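Local coordinates for protein interpain A (Prevotella intermedia, PDB 3BB7) that probably cleaves proteins as a papain-like cysteine protease of the C10 family, made as a zymogen, at residues V124-Y130 / V317-P321; A83-L89 / L245-P250; L90-W94 / M166-Y170. The protein carries 1 engineered substitution. The contacts are given in a common frame with arbitrary orientation. Where two conformers were deposited one is given. Residues are numbered along the deposited sequence.

How the contacts relate
The three contacts gather round helix 116-128, which begins at the predicted nucleophile position, engineered to Ala-116 here. Contact 1 joins the end of this helix to the last residues of the fragment, after strand 312-315. Contacts 2 and 3 use consecutive parts, 83-89 and 90-94, of the long connection between helix 49-68 and helix 116-128. Along the chain the order is 83-89, 90-94, 124-130, 166-170, 245-250, 317-321. Centres of contacts 1 and 2, and of 1 and 3, lie about 15 Å apart; those of 2 and 3 about 19 Å. Tyr-127 packs on Leu-89, Leu-90 and Pro-250, and Asn-126 on Trp-94 and Met-166. The helix thus joins the three in the protease part of the zymogen.

Contact 1: residues V124-Y130 / V317-P321; sequences VLNYFKY and VYGKP. Unlike the reference sequence in segment 124-130: Val-124 (reference Ala).
The last residues of the fragment, 317-321, run in extended form past the last turn of helix 116-128. The helix ends at Phe-128, and Lys-129 follows with positive phi. Tyr-130 is then extended, and its CA lies 6.2 Å from that of Gly-319. Two rings are the main bumps. Phe-128, chi1 m, lies flat under the backbone at Tyr-318. Tyr-318 CA sits 3.6 Å from the centroid of the Phe-128 ring, only 10° off its normal, a CH-pi contact. Phe-128 CE2 comes within 3.1 Å of Val-317 O, and CZ within 3.7 Å of Tyr-318 CB. Tyr-130, chi1 t, takes the next step along the segment. Gly-319 CA lies 4.1 Å from the Tyr-130 ring centroid, again over the face. Deeper in, Val-317 CG1 rests against Val-124 CG1 and Leu-125 CD1, 3.9 Å from each. Leu-215 of helix 208-218 also meets Leu-125 and Val-317. The Tyr-318 ring leaves the interface, meets His-249 and hydrogen-bonds through OH to Asp-223. At the open end, water 1 lies 2.5 Å from both Tyr-130 OH and Lys-320 NZ and accepts from the amine. This packing joins the segment after strand 312-315 to the central helix of a papain-like fold. Its chemistry is mostly aromatic faces against backbone CH groups, passing from a buried aliphatic patch to a hydrated polar edge.

Contact 2: residues A83-L89 / L245-P250; sequences AAEVSTL and LTKGHP
A Schellman motif ends helix 234-246 here, and an irregular connection, 83-89, packs along that helix end. It is extended at Glu-85 and Val-86 but has helical angles at Ala-84 and Leu-89. Gly-248 has positive phi, 77°, and its N bonds to Leu-245 O at 2.8 Å. The chain then turns through His-249 into Pro-250, before strand 251-255. The register is set by Ala-83 CA to Thr-246 CA, 5.3 Å, and Leu-89 CA to Pro-250 CA, 7.2 Å. Leu-89 has the most surface covered. It is in the m,t rotamer and points toward the helix end. Its CD1 lies 3.8 Å from Leu-245 CD1, 4.1 Å from Gly-248 C and 4.1 Å from Pro-250 CG. Tyr-127 of helix 116-128 packs on both Leu-89 and Pro-250. Val-86, chi1 t, covers the middle: its CG2 is 3.6 Å from Leu-245 O, and its CG1 is 4.4 Å from Leu-245 CB. The backbone of Val-86 is hydrogen-bonded to Tyr-274 of strand 267-274, and that of Leu-89 to Asp-272. The central sheet therefore holds the connection too. This is structural packing away from the predicted active site. Thr-246, chi1 m, closes the other end. Its OG1 hydrogen-bonds to Phe-242 O and to Tyr-274 OH. The same OG1 accepts from Ala-83 N at 3.0 Å, with an N-H...O angle of 150°.

Contact 3: residues L90-W94 / M166-Y170; sequences LTTTW and MKDNY. Unlike the reference sequence in segment 166-170: Asn-169 (reference Asp).
Two irregular loops of the papain-like protease domain meet here: 90-94 leads into central helix 116-128, and the 166-170 loop precedes helix 176-192. Thr-92 CA lies 4.1 Å from Asp-168 CA, and Thr-93 CA 5.6 Å from Asn-169 CA. Thr-93 N donates to Asp-168 O at 3.0 Å, with an N-H...O angle of 163°. Thr-92 CA lies 3.3 Å from Asp-168 O, a CA-H...O contact. Trp-94, chi1 m and chi2 -8°, swings its indole edge to the second loop. Its NE1 donates to Lys-167 O at 2.8 Å. Its CZ2 packs 3.9 Å from Met-166 CB. Met-166 is m,m,t, which puts SD beside the indole, 5.2 Å from the six-membered ring centroid, an oblique Met-aromatic contact. Tyr-170, chi1 m, sets CE1 3.6 Å from Trp-94 NE1; its OH accepts from Lys-167 N at 3.0 Å and bonds to Glu-178 O. Asp-168, chi1 m, turns its carboxylate to Thr-91, whose OG1, at chi1 p, donates to OD1 at 2.9 Å. Thr-93, chi1 p, sets OG1 2.9 Å from water 2. Water 3 joins Thr-93 O, Asn-169 OD1 and Tyr-170 N; Asn-169 OD1 also hydrogen-bonds to Ser-171 OG. The Trp-94 side chain is about 11 Å from that of Ala-116, the predicted nucleophile position, engineered to alanine here. Indole, amide and hydroxyl donors meet two backbone carbonyls and one carboxylate, so directed hydrogen bonds and aromatic packing join the loops.

Contact 1: residues V124-Y130 / V317-P321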
loop_
_atom_site.group_PDB
_atom_site.type_symbol
_atom_site.label_atom_id
_atom_site.label_comp_id
_atom_site.label_asym_id
_atom_site.label_seq_id
_atom_site.Cartn_x
_atom_site.Cartn_y
_atom_site.Cartn_z
ATOM N N VAL A 124 7.273 5.005 -1.641
ATOM C CA VAL A 124 7.597 5.174 -3.054
ATOM C C VAL A 124 8.526 6.372 -3.287
ATOM O O VAL A 124 9.494 6.249 -4.028
ATOM C CB VAL A 124 6.304 5.269 -3.895
ATOM C CG1 VAL A 124 6.645 5.583 -5.399
ATOM C CG2 VAL A 124 5.557 3.943 -3.805
ATOM N N LEU A 125 8.264 7.521 -2.666
ATOM C CA LEU A 125 9.174 8.678 -2.837
ATOM C C LEU A 125 10.581 8.361 -2.350
ATOM O O LEU A 125 11.580 8.711 -3.003
ATOM C CB LEU A 125 8.633 9.892 -2.084
ATOM C CG LEU A 125 7.683 10.779 -2.926
ATOM C CD1 LEU A 125 6.625 9.985 -3.726
ATOM C CD2 LEU A 125 7.060 11.910 -2.118
ATOM N N ASN A 126 10.685 7.632 -1.246
ATOM C CA ASN A 126 11.989 7.281 -0.726
ATOM C C ASN A 126 12.738 6.337 -1.680
ATOM O O ASN A 126 13.958 6.377 -1.791
ATOM C CB ASN A 126 11.876 6.608 0.647
ATOM C CG ASN A 126 13.246 6.243 1.202
ATOM O OD1 ASN A 126 14.080 7.126 1.486
ATOM N ND2 ASN A 126 13.487 4.943 1.357
ATOM N N TYR A 127 12.006 5.440 -2.337
ATOM C CA TYR A 127 12.632 4.558 -3.334
ATOM C C TYR A 127 13.348 5.392 -4.410
ATOM O O TYR A 127 14.492 5.082 -4.823
ATOM C CB TYR A 127 11.576 3.628 -3.942
ATOM C CG TYR A 127 12.150 2.833 -5.088
ATOM C CD1 TYR A 127 12.984 1.730 -4.849
ATOM C CD2 TYR A 127 11.918 3.223 -6.399
ATOM C CE1 TYR A 127 13.539 1.009 -5.907
ATOM C CE2 TYR A 127 12.487 2.494 -7.499
ATOM C CZ TYR A 127 13.283 1.393 -7.225
ATOM O OH TYR A 127 13.885 0.683 -8.244
ATOM N N PHE A 128 12.693 6.466 -4.864
ATOM C CA PHE A 128 13.284 7.345 -5.888
ATOM C C PHE A 128 14.232 8.402 -5.374
ATOM O O PHE A 128 14.989 8.979 -6.165
ATOM C CB PHE A 128 12.159 8.035 -6.661
ATOM C CG PHE A 128 11.376 7.083 -7.536
ATOM C CD1 PHE A 128 11.992 6.489 -8.647
ATOM C CD2 PHE A 128 10.071 6.749 -7.222
ATOM C CE1 PHE A 128 11.301 5.601 -9.469
ATOM C CE2 PHE A 128 9.358 5.827 -8.019
ATOM C CZ PHE A 128 9.975 5.272 -9.137
ATOM N N LYS A 129 14.193 8.666 -4.065
ATOM C CA LYS A 129 14.972 9.742 -3.447
ATOM C C LYS A 129 14.716 11.065 -4.179
ATOM O O LYS A 129 15.643 11.795 -4.565
ATOM C CB LYS A 129 16.461 9.403 -3.364
ATOM C CG LYS A 129 16.706 8.295 -2.363
ATOM C CD LYS A 129 18.056 7.651 -2.560
ATOM C CE LYS A 129 18.079 6.323 -1.802
ATOM N NZ LYS A 129 16.696 5.770 -1.532
ATOM N N TYR A 130 13.430 11.352 -4.368
ATOM C CA TYR A 130 13.007 12.477 -5.208
ATOM C C TYR A 130 11.642 12.907 -4.723
ATOM O O TYR A 130 10.862 12.053 -4.339
ATOM C CB TYR A 130 12.952 12.007 -6.673
ATOM C CG TYR A 130 12.571 13.056 -7.695
ATOM C CD1 TYR A 130 13.541 13.801 -8.353
ATOM C CD2 TYR A 130 11.226 13.266 -8.035
ATOM C CE1 TYR A 130 13.170 14.755 -9.296
ATOM C CE2 TYR A 130 10.855 14.208 -8.966
ATOM C CZ TYR A 130 11.834 14.938 -9.603
ATOM O OH TYR A 130 11.431 15.880 -10.529
ATOM N N VAL A 317 4.642 8.188 -10.897
ATOM C CA VAL A 317 5.542 8.675 -9.864
ATOM C C VAL A 317 6.908 8.032 -10.094
ATOM O O VAL A 317 7.091 6.797 -9.964
ATOM C CB VAL A 317 5.014 8.350 -8.457
ATOM C CG1 VAL A 317 5.990 8.837 -7.378
ATOM C CG2 VAL A 317 3.620 9.010 -8.244
ATOM N N TYR A 318 7.881 8.875 -10.429
ATOM C CA TYR A 318 9.245 8.452 -10.699
ATOM C C TYR A 318 10.042 9.724 -10.861
ATOM O O TYR A 318 9.477 10.820 -10.910
ATOM C CB TYR A 318 9.345 7.579 -11.983
ATOM C CG TYR A 318 8.407 7.964 -13.107
ATOM C CD1 TYR A 318 8.549 9.168 -13.796
ATOM C CD2 TYR A 318 7.335 7.127 -13.457
ATOM C CE1 TYR A 318 7.659 9.527 -14.813
ATOM C CE2 TYR A 318 6.466 7.459 -14.503
ATOM C CZ TYR A 318 6.633 8.674 -15.150
ATOM O OH TYR A 318 5.756 9.021 -16.136
ATOM N N GLY A 319 11.360 9.591 -10.901
ATOM C CA GLY A 319 12.224 10.762 -11.106
ATOM C C GLY A 319 12.146 11.296 -12.526
ATOM O O GLY A 319 11.620 10.632 -13.414
ATOM N N LYS A 320 12.654 12.500 -12.773
ATOM C CA LYS A 320 12.680 12.962 -14.161
ATOM C C LYS A 320 13.963 12.492 -14.813
ATOM O O LYS A 320 14.957 12.242 -14.130
ATOM C CB LYS A 320 12.472 14.480 -14.319
ATOM C CG LYS A 320 13.097 15.374 -13.257
ATOM C CD LYS A 320 12.741 16.850 -13.494
ATOM C CE LYS A 320 11.248 17.047 -13.837
ATOM N NZ LYS A 320 10.360 17.337 -12.666
ATOM N N PRO A 321 13.933 12.305 -16.135
ATOM C CA PRO A 321 15.183 12.130 -16.889
ATOM C C PRO A 321 16.257 13.161 -16.482
ATOM O O PRO A 321 17.404 12.818 -16.165
ATOM C CB PRO A 321 14.737 12.341 -18.331
ATOM C CG PRO A 321 13.306 11.821 -18.341
ATOM C CD PRO A 321 12.734 12.205 -16.993
ATOM O OXT PRO A 321 16.018 14.373 -16.424
HETATM O O HOH W 1 9.223 15.426 -11.594
#

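Contact 2: residues A83-L89 / L245-P250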
loop_
_atom_site.group_PDB
_atom_site.type_symbol
_atom_site.label_atom_id
_atom_site.label_comp_id
_atom_site.label_asym_id
_atom_site.label_seq_id
_atom_site.Cartn_x
_atom_site.Cartn_y
_atom_site.Cartn_z
ATOM N N ALA A 83 9.213 -7.633 -18.431
ATOM C CA ALA A 83 10.156 -8.436 -17.682
ATOM C C ALA A 83 9.524 -9.739 -17.251
ATOM O O ALA A 83 8.331 -9.810 -16.882
ATOM C CB ALA A 83 10.676 -7.656 -16.471
ATOM N N ALA A 84 10.317 -10.802 -17.265
ATOM C CA ALA A 84 9.789 -12.088 -16.829
ATOM C C ALA A 84 9.261 -12.040 -15.390
ATOM O O ALA A 84 8.268 -12.691 -15.070
ATOM C CB ALA A 84 10.823 -13.172 -16.966
ATOM N N GLU A 85 9.964 -11.286 -14.543
ATOM C CA GLU A 85 9.619 -11.116 -13.128
ATOM C C GLU A 85 10.334 -9.837 -12.706
ATOM O O GLU A 85 11.309 -9.427 -13.350
ATOM C CB GLU A 85 10.103 -12.314 -12.310
ATOM C CG GLU A 85 11.588 -12.607 -12.522
ATOM C CD GLU A 85 12.073 -13.862 -11.854
ATOM O OE1 GLU A 85 11.334 -14.413 -11.011
ATOM O OE2 GLU A 85 13.210 -14.291 -12.173
ATOM N N VAL A 86 9.832 -9.195 -11.645
ATOM C CA VAL A 86 10.490 -8.022 -11.053
ATOM C C VAL A 86 10.542 -8.260 -9.550
ATOM O O VAL A 86 9.516 -8.289 -8.880
ATOM C CB VAL A 86 9.723 -6.710 -11.388
ATOM C CG1 VAL A 86 10.324 -5.525 -10.628
ATOM C CG2 VAL A 86 9.752 -6.491 -12.925
ATOM N N SER A 87 11.735 -8.508 -9.011
ATOM C CA SER A 87 11.821 -8.822 -7.590
ATOM C C SER A 87 11.599 -7.541 -6.774
ATOM O O SER A 87 11.941 -6.451 -7.221
ATOM C CB SER A 87 13.145 -9.487 -7.245
ATOM O OG SER A 87 14.205 -8.682 -7.673
ATOM N N THR A 88 10.962 -7.703 -5.621
ATOM C CA THR A 88 10.698 -6.647 -4.643
ATOM C C THR A 88 11.702 -5.496 -4.710
ATOM O O THR A 88 12.888 -5.698 -4.429
ATOM C CB THR A 88 10.726 -7.303 -3.244
ATOM O OG1 THR A 88 9.825 -8.420 -3.255
ATOM C CG2 THR A 88 10.320 -6.303 -2.122
ATOM N N LEU A 89 11.206 -4.307 -5.083
ATOM C CA LEU A 89 12.029 -3.123 -5.246
ATOM C C LEU A 89 12.308 -2.335 -3.968
ATOM O O LEU A 89 13.420 -1.790 -3.813
ATOM C CB LEU A 89 11.379 -2.172 -6.270
ATOM C CG LEU A 89 11.378 -2.737 -7.699
ATOM C CD1 LEU A 89 10.519 -1.885 -8.627
ATOM C CD2 LEU A 89 12.804 -2.834 -8.282
ATOM N N LEU A 245 5.947 -1.985 -13.460
ATOM C CA LEU A 245 7.022 -2.610 -12.674
ATOM C C LEU A 245 8.224 -2.995 -13.526
ATOM O O LEU A 245 9.370 -2.913 -13.053
ATOM C CB LEU A 245 6.483 -3.786 -11.823
ATOM C CG LEU A 245 5.887 -3.360 -10.441
ATOM C CD1 LEU A 245 6.950 -2.749 -9.495
ATOM C CD2 LEU A 245 4.736 -2.408 -10.577
ATOM N N THR A 246 7.976 -3.418 -14.773
ATOM C CA THR A 246 9.067 -3.679 -15.713
ATOM C C THR A 246 9.970 -2.449 -15.856
ATOM O O THR A 246 11.185 -2.561 -16.073
ATOM C CB THR A 246 8.481 -4.024 -17.087
ATOM O OG1 THR A 246 7.927 -5.343 -17.034
ATOM C CG2 THR A 246 9.548 -3.969 -18.198
ATOM N N LYS A 247 9.364 -1.270 -15.821
ATOM C CA LYS A 247 10.082 -0.010 -15.902
ATOM C C LYS A 247 10.721 0.423 -14.579
ATOM O O LYS A 247 11.349 1.489 -14.519
ATOM C CB LYS A 247 9.133 1.099 -16.364
ATOM C CG LYS A 247 8.530 0.879 -17.737
ATOM C CD LYS A 247 7.403 1.871 -18.013
ATOM C CE LYS A 247 6.654 1.531 -19.304
ATOM N NZ LYS A 247 7.556 1.240 -20.467
ATOM N N GLY A 248 10.547 -0.372 -13.526
ATOM C CA GLY A 248 11.114 -0.052 -12.210
ATOM C C GLY A 248 10.320 1.016 -11.465
ATOM O O GLY A 248 10.907 1.839 -10.729
ATOM N N HIS A 249 8.992 1.013 -11.654
ATOM C CA HIS A 249 8.129 1.980 -10.989
ATOM C C HIS A 249 7.175 1.339 -9.995
ATOM O O HIS A 249 6.115 0.830 -10.391
ATOM C CB HIS A 249 7.265 2.714 -12.013
ATOM C CG HIS A 249 8.034 3.421 -13.087
ATOM N ND1 HIS A 249 7.435 3.814 -14.262
ATOM C CD2 HIS A 249 9.322 3.830 -13.160
ATOM C CE1 HIS A 249 8.326 4.428 -15.026
ATOM N NE2 HIS A 249 9.479 4.458 -14.380
ATOM N N PRO A 250 7.510 1.376 -8.692
ATOM C CA PRO A 250 6.576 0.835 -7.697
ATOM C C PRO A 250 5.317 1.680 -7.709
ATOM O O PRO A 250 5.376 2.898 -8.026
ATOM C CB PRO A 250 7.314 1.009 -6.377
ATOM C CG PRO A 250 8.763 1.295 -6.721
ATOM C CD PRO A 250 8.756 1.905 -8.105
#

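Contact 3: residues L90-W94 / M166-Y170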
loop_
_atom_site.group_PDB
_atom_site.type_symbol
_atom_site.label_atom_id
_atom_site.label_comp_id
_atom_site.label_asym_id
_atom_site.label_seq_id
_atom_site.Cartn_x
_atom_site.Cartn_y
_atom_site.Cartn_z
ATOM N N LEU A 90 11.311 -2.221 -3.075
ATOM C CA LEU A 90 11.528 -1.408 -1.878
ATOM C C LEU A 90 12.402 -2.136 -0.842
ATOM O O LEU A 90 12.409 -3.385 -0.765
ATOM C CB LEU A 90 10.174 -1.100 -1.229
ATOM C CG LEU A 90 9.356 0.119 -1.651
ATOM C CD1 LEU A 90 9.404 0.600 -3.092
ATOM C CD2 LEU A 90 7.920 -0.034 -1.110
ATOM N N THR A 91 13.116 -1.354 -0.015
ATOM C CA THR A 91 13.891 -1.940 1.099
ATOM C C THR A 91 13.344 -1.523 2.470
ATOM O O THR A 91 13.823 -1.986 3.510
ATOM C CB THR A 91 15.366 -1.516 1.001
ATOM O OG1 THR A 91 15.455 -0.088 0.926
ATOM C CG2 THR A 91 15.990 -2.140 -0.280
ATOM N N THR A 92 12.345 -0.637 2.464
ATOM C CA THR A 92 11.819 -0.097 3.699
ATOM C C THR A 92 10.676 -0.970 4.232
ATOM O O THR A 92 10.005 -1.688 3.479
ATOM C CB THR A 92 11.283 1.322 3.482
ATOM O OG1 THR A 92 10.388 1.331 2.351
ATOM C CG2 THR A 92 12.413 2.289 3.244
ATOM N N THR A 93 10.462 -0.902 5.543
ATOM C CA THR A 93 9.339 -1.562 6.171
ATOM C C THR A 93 8.619 -0.567 7.069
ATOM O O THR A 93 8.532 -0.730 8.282
ATOM C CB THR A 93 9.775 -2.816 6.966
ATOM O OG1 THR A 93 10.909 -2.502 7.781
ATOM C CG2 THR A 93 10.124 -3.943 6.007
ATOM N N TRP A 94 8.099 0.487 6.455
ATOM C CA TRP A 94 7.542 1.582 7.239
ATOM C C TRP A 94 6.117 1.339 7.718
ATOM O O TRP A 94 5.477 0.363 7.300
ATOM C CB TRP A 94 7.667 2.888 6.439
ATOM C CG TRP A 94 9.119 3.303 6.256
ATOM C CD1 TRP A 94 10.219 2.737 6.850
ATOM C CD2 TRP A 94 9.604 4.401 5.483
ATOM N NE1 TRP A 94 11.367 3.424 6.501
ATOM C CE2 TRP A 94 11.021 4.432 5.641
ATOM C CE3 TRP A 94 8.996 5.338 4.618
ATOM C CZ2 TRP A 94 11.832 5.357 4.983
ATOM C CZ3 TRP A 94 9.798 6.284 3.982
ATOM C CH2 TRP A 94 11.209 6.277 4.163
ATOM N N MET A 166 16.879 8.507 5.897
ATOM C CA MET A 166 15.719 7.603 5.863
ATOM C C MET A 166 16.164 6.157 6.040
ATOM O O MET A 166 16.624 5.518 5.111
ATOM C CB MET A 166 14.947 7.731 4.544
ATOM C CG MET A 166 14.617 9.108 4.134
ATOM S SD MET A 166 13.208 9.732 5.013
ATOM C CE MET A 166 13.028 11.362 4.211
ATOM N N LYS A 167 15.989 5.638 7.241
ATOM C CA LYS A 167 16.357 4.274 7.560
ATOM C C LYS A 167 15.352 3.298 6.957
ATOM O O LYS A 167 14.167 3.623 6.831
ATOM C CB LYS A 167 16.412 4.155 9.094
ATOM C CG LYS A 167 17.071 2.966 9.680
ATOM C CD LYS A 167 17.390 3.223 11.175
ATOM C CE LYS A 167 18.387 2.219 11.710
ATOM N NZ LYS A 167 19.187 1.516 10.680
ATOM N N ASP A 168 15.815 2.085 6.629
ATOM C CA ASP A 168 14.916 1.068 6.090
ATOM C C ASP A 168 13.910 0.637 7.160
ATOM O O ASP A 168 12.744 0.466 6.864
ATOM C CB ASP A 168 15.692 -0.149 5.603
ATOM C CG ASP A 168 16.297 0.060 4.244
ATOM O OD1 ASP A 168 15.887 1.013 3.520
ATOM O OD2 ASP A 168 17.186 -0.757 3.902
ATOM N N ASN A 169 14.377 0.481 8.402
ATOM C CA ASN A 169 13.624 -0.192 9.471
ATOM C C ASN A 169 13.703 0.713 10.708
ATOM O O ASN A 169 14.786 1.046 11.141
ATOM C CB ASN A 169 14.343 -1.535 9.742
ATOM C CG ASN A 169 13.640 -2.419 10.765
ATOM O OD1 ASN A 169 12.652 -2.027 11.415
ATOM N ND2 ASN A 169 14.164 -3.650 10.917
ATOM N N TYR A 170 12.567 1.084 11.278
ATOM C CA TYR A 170 12.526 1.888 12.489
ATOM C C TYR A 170 11.935 1.100 13.668
ATOM O O TYR A 170 11.537 1.697 14.656
ATOM C CB TYR A 170 11.683 3.153 12.281
ATOM C CG TYR A 170 12.354 4.221 11.432
ATOM C CD1 TYR A 170 12.180 4.239 10.032
ATOM C CD2 TYR A 170 13.135 5.216 12.020
ATOM C CE1 TYR A 170 12.777 5.216 9.235
ATOM C CE2 TYR A 170 13.752 6.214 11.225
ATOM C CZ TYR A 170 13.559 6.207 9.831
ATOM O OH TYR A 170 14.164 7.164 9.047
HETATM O O HOH W 2 13.364 -2.760 6.226
HETATM O O HOH W 3 10.485 -0.809 10.400
#